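Local coordinates for protein gluconate kinase (Lactobacillus acidophilus, PDB 3LL3) that binds ATP and D-xylulose and probably transfers a phosphate group from ATP to a sugar, as FGGY-family carbohydrate kinases do, at residues R122-P127 and Q191-I196; K105-D110 and P133-L138; T171-A176 and G180-K185. All coordinates share one frame; numbering follows the deposited sequence. Where two conformers were deposited one is given.

In the fold
All three contacts lie in the N-terminal family region of this FGGY kinase, on neighbouring helices and the chain between helices 133-143 and 191-197. Contacts 1 and 2 have centres about 12 Å apart and meet where L193 CD2 lies 4.1 Å from I134 CD1. Contact 3 is nested within the loop that contact 1 closes, centre to centre about 10 Å, and K123 O and L184 N, 2.8 Å apart, probably join the two through a backbone hydrogen bond. Contacts 2 and 3, about 18 Å apart between centres, touch through I134 and I181. None reaches a ligand: the side chain of T124 is about 12 Å from bound D-xylulose, and that of V108 about 9 Å from 1-deoxy-D-xylulose-5-phosphate.

Contact 1. Residues R122-P127 and Q191-I196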
loop_
_atom_site.group_PDB
_atom_site.type_symbol
_atom_site.label_atom_id
_atom_site.label_comp_id
_atom_site.label_asym_id
_atom_site.label_seq_id
_atom_site.Cartn_x
_atom_site.Cartn_y
_atom_site.Cartn_z
ATOM N N ARG A 122 -12.040 -30.895 -9.960
ATOM C CA ARG A 122 -12.816 -31.929 -9.289
ATOM C C ARG A 122 -12.323 -33.328 -9.668
ATOM O O ARG A 122 -12.304 -34.202 -8.813
ATOM C CB ARG A 122 -14.311 -31.781 -9.592
ATOM C CG ARG A 122 -15.138 -31.106 -8.512
ATOM C CD ARG A 122 -16.598 -30.961 -8.946
ATOM N NE ARG A 122 -16.852 -29.618 -9.456
ATOM C CZ ARG A 122 -17.150 -29.329 -10.715
ATOM N NH1 ARG A 122 -17.347 -28.070 -11.066
ATOM N NH2 ARG A 122 -17.269 -30.289 -11.617
ATOM N N LYS A 123 -11.894 -33.536 -10.915
ATOM C CA LYS A 123 -11.427 -34.856 -11.363
ATOM C C LYS A 123 -10.010 -35.213 -10.936
ATOM O O LYS A 123 -9.720 -36.381 -10.657
ATOM C CB LYS A 123 -11.481 -34.977 -12.889
ATOM C CG LYS A 123 -12.843 -35.328 -13.467
ATOM C CD LYS A 123 -12.840 -35.095 -14.973
ATOM C CE LYS A 123 -14.193 -35.409 -15.578
ATOM N NZ LYS A 123 -14.486 -36.865 -15.475
ATOM N N THR A 124 -9.120 -34.226 -10.928
ATOM C CA THR A 124 -7.687 -34.535 -10.884
ATOM C C THR A 124 -6.911 -33.825 -9.777
ATOM O O THR A 124 -5.739 -34.106 -9.578
ATOM C CB THR A 124 -6.994 -34.211 -12.227
ATOM O OG1 THR A 124 -6.896 -32.785 -12.387
ATOM C CG2 THR A 124 -7.762 -34.824 -13.420
ATOM N N GLY A 125 -7.554 -32.897 -9.075
ATOM C CA GLY A 125 -6.879 -32.152 -8.026
ATOM C C GLY A 125 -5.991 -31.042 -8.555
ATOM O O GLY A 125 -5.250 -30.423 -7.788
HETATM N N MSE A 126 -6.043 -30.811 -9.864
HETATM C CA MSE A 126 -5.235 -29.777 -10.502
HETATM C C MSE A 126 -5.883 -28.392 -10.439
HETATM O O MSE A 126 -6.961 -28.180 -10.996
HETATM C CB MSE A 126 -4.933 -30.144 -11.961
HETATM C CG MSE A 126 -4.225 -29.040 -12.732
HETATM SE SE MSE A 126 -2.459 -28.636 -11.901
HETATM C CE MSE A 126 -2.077 -26.929 -12.772
ATOM N N PRO A 127 -5.234 -27.443 -9.735
ATOM C CA PRO A 127 -5.751 -26.071 -9.697
ATOM C C PRO A 127 -5.928 -25.463 -11.082
ATOM O O PRO A 127 -5.325 -25.925 -12.061
ATOM C CB PRO A 127 -4.666 -25.319 -8.922
ATOM C CG PRO A 127 -4.113 -26.330 -8.002
ATOM C CD PRO A 127 -4.140 -27.642 -8.765
ATOM N N GLN A 191 -10.618 -40.996 -18.513
ATOM C CA GLN A 191 -11.018 -41.265 -19.906
ATOM C C GLN A 191 -11.724 -40.096 -20.589
ATOM O O GLN A 191 -11.468 -39.791 -21.759
ATOM C CB GLN A 191 -11.905 -42.501 -20.018
ATOM C CG GLN A 191 -12.150 -42.900 -21.495
ATOM C CD GLN A 191 -10.869 -43.356 -22.177
ATOM O OE1 GLN A 191 -10.449 -42.794 -23.190
ATOM N NE2 GLN A 191 -10.229 -44.366 -21.608
ATOM N N GLU A 192 -12.641 -39.470 -19.862
ATOM C CA GLU A 192 -13.324 -38.276 -20.331
ATOM C C GLU A 192 -12.342 -37.169 -20.734
ATOM O O GLU A 192 -12.487 -36.551 -21.785
ATOM C CB GLU A 192 -14.287 -37.790 -19.247
ATOM C CG GLU A 192 -15.214 -36.695 -19.672
ATOM C CD GLU A 192 -16.268 -36.371 -18.609
ATOM O OE1 GLU A 192 -16.353 -37.099 -17.585
ATOM O OE2 GLU A 192 -17.016 -35.391 -18.816
ATOM N N LEU A 193 -11.336 -36.910 -19.900
ATOM C CA LEU A 193 -10.345 -35.881 -20.230
ATOM C C LEU A 193 -9.466 -36.278 -21.439
ATOM O O LEU A 193 -9.117 -35.436 -22.273
ATOM C CB LEU A 193 -9.479 -35.538 -18.999
ATOM C CG LEU A 193 -10.177 -34.827 -17.832
ATOM C CD1 LEU A 193 -9.224 -34.596 -16.659
ATOM C CD2 LEU A 193 -10.837 -33.492 -18.273
ATOM N N LEU A 194 -9.101 -37.557 -21.529
ATOM C CA LEU A 194 -8.344 -38.049 -22.675
ATOM C C LEU A 194 -9.152 -37.839 -23.965
ATOM O O LEU A 194 -8.613 -37.428 -24.996
ATOM C CB LEU A 194 -8.020 -39.537 -22.517
ATOM C CG LEU A 194 -6.982 -39.975 -21.484
ATOM C CD1 LEU A 194 -6.945 -41.492 -21.400
ATOM C CD2 LEU A 194 -5.616 -39.413 -21.831
ATOM N N ASP A 195 -10.448 -38.109 -23.895
ATOM C CA ASP A 195 -11.298 -37.961 -25.083
ATOM C C ASP A 195 -11.376 -36.509 -25.558
ATOM O O ASP A 195 -11.304 -36.237 -26.759
ATOM C CB ASP A 195 -12.673 -38.567 -24.837
ATOM C CG ASP A 195 -12.627 -40.093 -24.800
ATOM O OD1 ASP A 195 -11.616 -40.675 -25.251
ATOM O OD2 ASP A 195 -13.580 -40.717 -24.301
ATOM N N ILE A 196 -11.465 -35.580 -24.610
ATOM C CA ILE A 196 -11.474 -34.149 -24.919
ATOM C C ILE A 196 -10.125 -33.707 -25.508
ATOM O O ILE A 196 -10.070 -32.877 -26.420
ATOM C CB ILE A 196 -11.813 -33.312 -23.671
ATOM C CG1 ILE A 196 -13.257 -33.580 -23.235
ATOM C CG2 ILE A 196 -11.620 -31.825 -23.952
ATOM C CD1 ILE A 196 -13.543 -33.174 -21.803
#
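L193 points its isobutyl group into the end of helix 116-124, and this is where the contact is tight. Its CD1 meets the methyl CG2 of T124 tip to tip at 3.6 Å. The aliphatic part of K123 runs past the same leucine in the opposite direction, with K123 CD lying 3.9 Å from L193 CG. F116 and I120, further back on helix 116-124, also pack on L193; it and T124 are both buried.

The T124 hydroxyl is turned back to its own helix end: OG1 bonds to the carbonyl of I120 one turn back and takes a weak, 3.3 Å hydrogen bond from the backbone N of M126. Beyond T124 the helix stops, and G125 leaves it with a positive phi of 78°. The contact thus joins the C-terminal end of helix 116-124 to the first turn of helix 191-197, two helices of the FGGY N-terminal region.

Toward solvent the character changes from apolar to charged. The K123 chain is straight until it bends at chi4 (-67°), which swings NZ to within 2.8 Å of E192 OE1 in a salt bridge. The ammonium comes in from above the carboxylate, 56° out of its plane, with the two side chains crossing at about a right angle. E192 itself is exposed, but its OE2 is also held, by Q119. D190 shares the lysine charge in a second salt bridge, while its other carboxylate oxygen accepts from L193 N.

Contact 2. Residues K105-D110 and P133-L138; sequences KSIVQD and PIYKLL
The methyl CG2 of V108 sits over one face of the Y135 ring, 3.8 Å from the ring centroid and 20° off the ring normal, a CH-pi contact. Within that ring the methyl lies nearest CG, at 3.6 Å, so it rests on the part next to the tyrosine backbone and not near the hydroxyl. V108 CG1 stands anti to the backbone N (chi1 169°), which leaves CG2 as the branch turned to the ring. I107 comes in differently: its CG2 lies at the ring edge, close to the ring plane, 4.1 Å from Y135 CD1. The same methyl also meets L138 CB one turn further along, and so settles between the two residues.

Behind the ring, I134 CG2 covers the opposite face, 4.1 Å above the plane, so the tyrosine is sandwiched between a valine of one helix and an isoleucine of its own. A117 and I120 of helix 116-124 pack against Y135 as well, F116 against L138, and P130 backs V108. With the ring gone, as in an alanine here, V108 CG2 and I134 CG2 would probably lose the surface that both rest on.

The short segments pass 9.0 Å apart with their axes at 104°, close to perpendicular, and no hydrogen bond links them. Helices 105-114, 116-124 and 133-143 follow one another in the chain and form part of the largely helical region inserted in the sequence between the neighbouring strands 70-78 and 232-238 of the actin-like ATPase fold.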
loop_
_atom_site.group_PDB
_atom_site.type_symbol
_atom_site.label_atom_id
_atom_site.label_comp_id
_atom_site.label_asym_id
_atom_site.label_seq_id
_atom_site.Cartn_x
_atom_site.Cartn_y
_atom_site.Cartn_z
ATOM N N LYS A 105 -2.522 -19.631 -20.928
ATOM C CA LYS A 105 -3.234 -18.761 -20.003
ATOM C C LYS A 105 -4.652 -18.397 -20.469
ATOM O O LYS A 105 -5.570 -18.360 -19.651
ATOM C CB LYS A 105 -2.372 -17.547 -19.609
ATOM C CG LYS A 105 -2.998 -16.183 -19.806
ATOM C CD LYS A 105 -2.655 -15.668 -21.203
ATOM C CE LYS A 105 -1.162 -15.375 -21.318
ATOM N NZ LYS A 105 -0.574 -15.822 -22.624
ATOM N N SER A 106 -4.841 -18.186 -21.772
ATOM C CA SER A 106 -6.172 -17.886 -22.302
ATOM C C SER A 106 -7.036 -19.139 -22.262
ATOM O O SER A 106 -8.236 -19.078 -21.974
ATOM C CB SER A 106 -6.089 -17.348 -23.735
ATOM O OG SER A 106 -5.231 -16.221 -23.805
ATOM N N ILE A 107 -6.413 -20.277 -22.539
ATOM C CA ILE A 107 -7.115 -21.552 -22.518
ATOM C C ILE A 107 -7.733 -21.755 -21.152
ATOM O O ILE A 107 -8.869 -22.211 -21.031
ATOM C CB ILE A 107 -6.168 -22.744 -22.799
ATOM C CG1 ILE A 107 -5.615 -22.705 -24.235
ATOM C CG2 ILE A 107 -6.869 -24.062 -22.495
ATOM C CD1 ILE A 107 -6.669 -22.807 -25.313
ATOM N N VAL A 108 -6.969 -21.413 -20.115
ATOM C CA VAL A 108 -7.417 -21.620 -18.743
ATOM C C VAL A 108 -8.569 -20.694 -18.419
ATOM O O VAL A 108 -9.583 -21.110 -17.855
ATOM C CB VAL A 108 -6.271 -21.397 -17.737
ATOM C CG1 VAL A 108 -6.813 -21.352 -16.317
ATOM C CG2 VAL A 108 -5.204 -22.488 -17.903
ATOM N N GLN A 109 -8.412 -19.427 -18.779
ATOM C CA GLN A 109 -9.468 -18.457 -18.528
ATOM C C GLN A 109 -10.789 -18.900 -19.179
ATOM O O GLN A 109 -11.827 -18.887 -18.523
ATOM C CB GLN A 109 -9.045 -17.055 -18.980
ATOM C CG GLN A 109 -10.062 -15.974 -18.656
ATOM C CD GLN A 109 -10.376 -15.891 -17.176
ATOM O OE1 GLN A 109 -11.541 -15.989 -16.770
ATOM N NE2 GLN A 109 -9.335 -15.721 -16.353
ATOM N N ASP A 110 -10.753 -19.315 -20.447
ATOM C CA ASP A 110 -11.967 -19.804 -21.113
ATOM C C ASP A 110 -12.527 -21.048 -20.414
ATOM O O ASP A 110 -13.726 -21.144 -20.161
ATOM C CB ASP A 110 -11.713 -20.124 -22.593
ATOM C CG ASP A 110 -11.248 -18.912 -23.386
ATOM O OD1 ASP A 110 -11.532 -17.768 -22.969
ATOM O OD2 ASP A 110 -10.601 -19.104 -24.439
ATOM N N PRO A 133 0.130 -29.619 -17.770
ATOM C CA PRO A 133 0.155 -30.321 -19.055
ATOM C C PRO A 133 -1.210 -30.377 -19.764
ATOM O O PRO A 133 -1.275 -30.123 -20.958
ATOM C CB PRO A 133 0.633 -31.719 -18.658
ATOM C CG PRO A 133 1.615 -31.432 -17.570
ATOM C CD PRO A 133 1.017 -30.265 -16.788
ATOM N N ILE A 134 -2.294 -30.670 -19.058
ATOM C CA ILE A 134 -3.572 -30.736 -19.759
ATOM C C ILE A 134 -3.925 -29.426 -20.500
ATOM O O ILE A 134 -4.415 -29.463 -21.629
ATOM C CB ILE A 134 -4.719 -31.172 -18.838
ATOM C CG1 ILE A 134 -6.026 -31.266 -19.634
ATOM C CG2 ILE A 134 -4.848 -30.239 -17.659
ATOM C CD1 ILE A 134 -7.176 -31.830 -18.837
ATOM N N TYR A 135 -3.657 -28.278 -19.882
ATOM C CA TYR A 135 -3.961 -26.985 -20.511
ATOM C C TYR A 135 -2.981 -26.666 -21.629
ATOM O O TYR A 135 -3.347 -26.067 -22.648
ATOM C CB TYR A 135 -3.962 -25.861 -19.469
ATOM C CG TYR A 135 -5.067 -26.005 -18.466
ATOM C CD1 TYR A 135 -6.389 -25.928 -18.870
ATOM C CD2 TYR A 135 -4.797 -26.222 -17.119
ATOM C CE1 TYR A 135 -7.428 -26.058 -17.971
ATOM C CE2 TYR A 135 -5.827 -26.359 -16.203
ATOM C CZ TYR A 135 -7.149 -26.275 -16.646
ATOM O OH TYR A 135 -8.198 -26.412 -15.775
ATOM N N LYS A 136 -1.739 -27.078 -21.447
ATOM C CA LYS A 136 -0.736 -26.902 -22.487
ATOM C C LYS A 136 -1.054 -27.753 -23.718
ATOM O O LYS A 136 -0.813 -27.321 -24.844
ATOM C CB LYS A 136 0.654 -27.251 -21.954
ATOM C CG LYS A 136 1.133 -26.286 -20.857
ATOM C CD LYS A 136 2.470 -26.719 -20.275
ATOM C CE LYS A 136 2.912 -25.808 -19.126
ATOM N NZ LYS A 136 3.917 -26.534 -18.290
ATOM N N LEU A 137 -1.569 -28.964 -23.495
ATOM C CA LEU A 137 -1.924 -29.877 -24.582
ATOM C C LEU A 137 -3.122 -29.344 -25.366
ATOM O O LEU A 137 -3.137 -29.393 -26.592
ATOM C CB LEU A 137 -2.249 -31.271 -24.040
ATOM C CG LEU A 137 -1.071 -32.090 -23.534
ATOM C CD1 LEU A 137 -1.564 -33.293 -22.732
ATOM C CD2 LEU A 137 -0.199 -32.529 -24.717
ATOM N N LEU A 138 -4.114 -28.829 -24.639
ATOM C CA LEU A 138 -5.260 -28.183 -25.242
ATOM C C LEU A 138 -4.833 -26.987 -26.095
ATOM O O LEU A 138 -5.343 -26.796 -27.209
ATOM C CB LEU A 138 -6.232 -27.733 -24.159
ATOM C CG LEU A 138 -7.009 -28.850 -23.471
ATOM C CD1 LEU A 138 -7.833 -28.280 -22.344
ATOM C CD2 LEU A 138 -7.906 -29.552 -24.483
#

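Contact 3. Residues T171-A176 and G180-K185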
loop_
_atom_site.group_PDB
_atom_site.type_symbol
_atom_site.label_atom_id
_atom_site.label_comp_id
_atom_site.label_asym_id
_atom_site.label_seq_id
_atom_site.Cartn_x
_atom_site.Cartn_y
_atom_site.Cartn_z
ATOM N N THR A 171 6.177 -43.228 -15.935
ATOM C CA THR A 171 6.061 -42.136 -14.961
ATOM C C THR A 171 5.579 -42.689 -13.615
ATOM O O THR A 171 4.981 -43.770 -13.565
ATOM C CB THR A 171 5.127 -41.009 -15.471
ATOM O OG1 THR A 171 5.257 -39.857 -14.629
ATOM C CG2 THR A 171 3.665 -41.463 -15.502
ATOM N N ASP A 172 5.848 -41.989 -12.516
ATOM C CA ASP A 172 5.336 -42.459 -11.240
ATOM C C ASP A 172 4.034 -41.730 -10.955
ATOM O O ASP A 172 3.751 -40.696 -11.551
ATOM C CB ASP A 172 6.324 -42.201 -10.095
ATOM C CG ASP A 172 6.455 -40.719 -9.774
ATOM O OD1 ASP A 172 5.904 -40.265 -8.745
ATOM O OD2 ASP A 172 7.105 -40.005 -10.569
ATOM N N THR A 173 3.252 -42.279 -10.042
ATOM C CA THR A 173 1.983 -41.699 -9.646
ATOM C C THR A 173 2.090 -40.200 -9.282
ATOM O O THR A 173 1.238 -39.429 -9.671
ATOM C CB THR A 173 1.402 -42.452 -8.441
ATOM O OG1 THR A 173 1.310 -43.855 -8.741
ATOM C CG2 THR A 173 0.044 -41.912 -8.087
ATOM N N THR A 174 3.116 -39.794 -8.524
ATOM C CA THR A 174 3.171 -38.397 -8.048
ATOM C C THR A 174 3.426 -37.442 -9.206
ATOM O O THR A 174 3.049 -36.269 -9.161
ATOM C CB THR A 174 4.274 -38.153 -6.971
ATOM O OG1 THR A 174 5.547 -38.061 -7.614
ATOM C CG2 THR A 174 4.301 -39.264 -5.941
HETATM N N MSE A 175 4.075 -37.945 -10.250
HETATM C CA MSE A 175 4.360 -37.117 -11.415
HETATM C C MSE A 175 3.139 -37.066 -12.356
HETATM O O MSE A 175 2.851 -36.032 -12.946
HETATM C CB MSE A 175 5.604 -37.625 -12.144
HETATM C CG MSE A 175 6.094 -36.696 -13.225
HETATM SE SE MSE A 175 6.718 -34.949 -12.599
HETATM C CE MSE A 175 8.218 -35.557 -11.477
ATOM N N ALA A 176 2.432 -38.183 -12.483
ATOM C CA ALA A 176 1.176 -38.212 -13.224
ATOM C C ALA A 176 0.193 -37.248 -12.539
ATOM O O ALA A 176 -0.640 -36.612 -13.196
ATOM C CB ALA A 176 0.614 -39.626 -13.255
ATOM N N GLY A 180 -2.702 -33.029 -14.564
ATOM C CA GLY A 180 -4.073 -32.550 -14.642
ATOM C C GLY A 180 -4.922 -33.533 -15.442
ATOM O O GLY A 180 -6.024 -33.210 -15.867
ATOM N N ILE A 181 -4.403 -34.740 -15.640
ATOM C CA ILE A 181 -5.099 -35.762 -16.431
ATOM C C ILE A 181 -5.350 -37.004 -15.580
ATOM O O ILE A 181 -6.141 -37.864 -15.952
ATOM C CB ILE A 181 -4.290 -36.154 -17.682
ATOM C CG1 ILE A 181 -3.813 -34.906 -18.417
ATOM C CG2 ILE A 181 -5.123 -37.038 -18.632
ATOM C CD1 ILE A 181 -2.834 -35.217 -19.552
ATOM N N LEU A 182 -4.693 -37.084 -14.421
ATOM C CA LEU A 182 -4.812 -38.261 -13.559
ATOM C C LEU A 182 -6.066 -38.177 -12.698
ATOM O O LEU A 182 -6.221 -37.248 -11.908
ATOM C CB LEU A 182 -3.587 -38.388 -12.658
ATOM C CG LEU A 182 -3.520 -39.649 -11.786
ATOM C CD1 LEU A 182 -3.144 -40.855 -12.628
ATOM C CD2 LEU A 182 -2.547 -39.488 -10.593
ATOM N N ASN A 183 -6.951 -39.157 -12.837
ATOM C CA ASN A 183 -8.173 -39.206 -12.042
ATOM C C ASN A 183 -7.867 -39.498 -10.570
ATOM O O ASN A 183 -7.131 -40.425 -10.254
ATOM C CB ASN A 183 -9.157 -40.247 -12.606
ATOM C CG ASN A 183 -10.526 -40.194 -11.932
ATOM O OD1 ASN A 183 -11.450 -39.566 -12.441
ATOM N ND2 ASN A 183 -10.658 -40.839 -10.783
ATOM N N LEU A 184 -8.450 -38.712 -9.675
ATOM C CA LEU A 184 -8.166 -38.847 -8.247
ATOM C C LEU A 184 -8.659 -40.169 -7.670
ATOM O O LEU A 184 -8.029 -40.725 -6.780
ATOM C CB LEU A 184 -8.788 -37.696 -7.462
ATOM C CG LEU A 184 -8.093 -36.338 -7.558
ATOM C CD1 LEU A 184 -8.949 -35.284 -6.923
ATOM C CD2 LEU A 184 -6.728 -36.351 -6.886
ATOM N N LYS A 185 -9.790 -40.657 -8.173
ATOM C CA LYS A 185 -10.415 -41.868 -7.635
ATOM C C LYS A 185 -9.856 -43.174 -8.197
ATOM O O LYS A 185 -9.756 -44.164 -7.484
ATOM C CB LYS A 185 -11.925 -41.839 -7.858
ATOM C CG LYS A 185 -12.683 -40.983 -6.866
ATOM C CD LYS A 185 -14.083 -40.670 -7.402
ATOM C CE LYS A 185 -14.737 -39.526 -6.627
ATOM N NZ LYS A 185 -15.774 -38.823 -7.444
HETATM O O HOH W 1 -3.105 -35.219 -12.821
#
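L182 lies against the short helix 173-176, with both its methyls beside A176. CD1 faces the methyl of that alanine, 4.0 Å from A176 CB, while CD2, about as near to A176, also reaches back to 3.9 Å from T173 O. The CG of L182 is anti to its backbone N (chi1 -175°), which carries the branch out over the helix; nearer the backbone, L182 CB comes within 3.5 Å of A176 O. I207 and P284 touch the same leucine from strands 206-208 and 281-284.

Where the main chains face each other, a water bridges them. It lies 2.9 Å from A176 O, to which it can donate, and accepts from G180 N at 2.8 Å and from L182 N, so it ties the helix end to both backbone nitrogens. A176 O also bonds the hydroxyl of T179, which in turn holds I181 N.

The other end of the helix is fixed by D172. Its OD1 offers the syn lone pair to T174 OG1 in a short bond, and receives weak bonds from the backbone N of T174 and M175, while OD2 pairs with K158. T174 OG1 also bonds S238 N, next to the xylulose-pocket residue D239. The whole is an Asp N-capped single-turn helix, following directly on strand 170-172 of the FGGY N-terminal region.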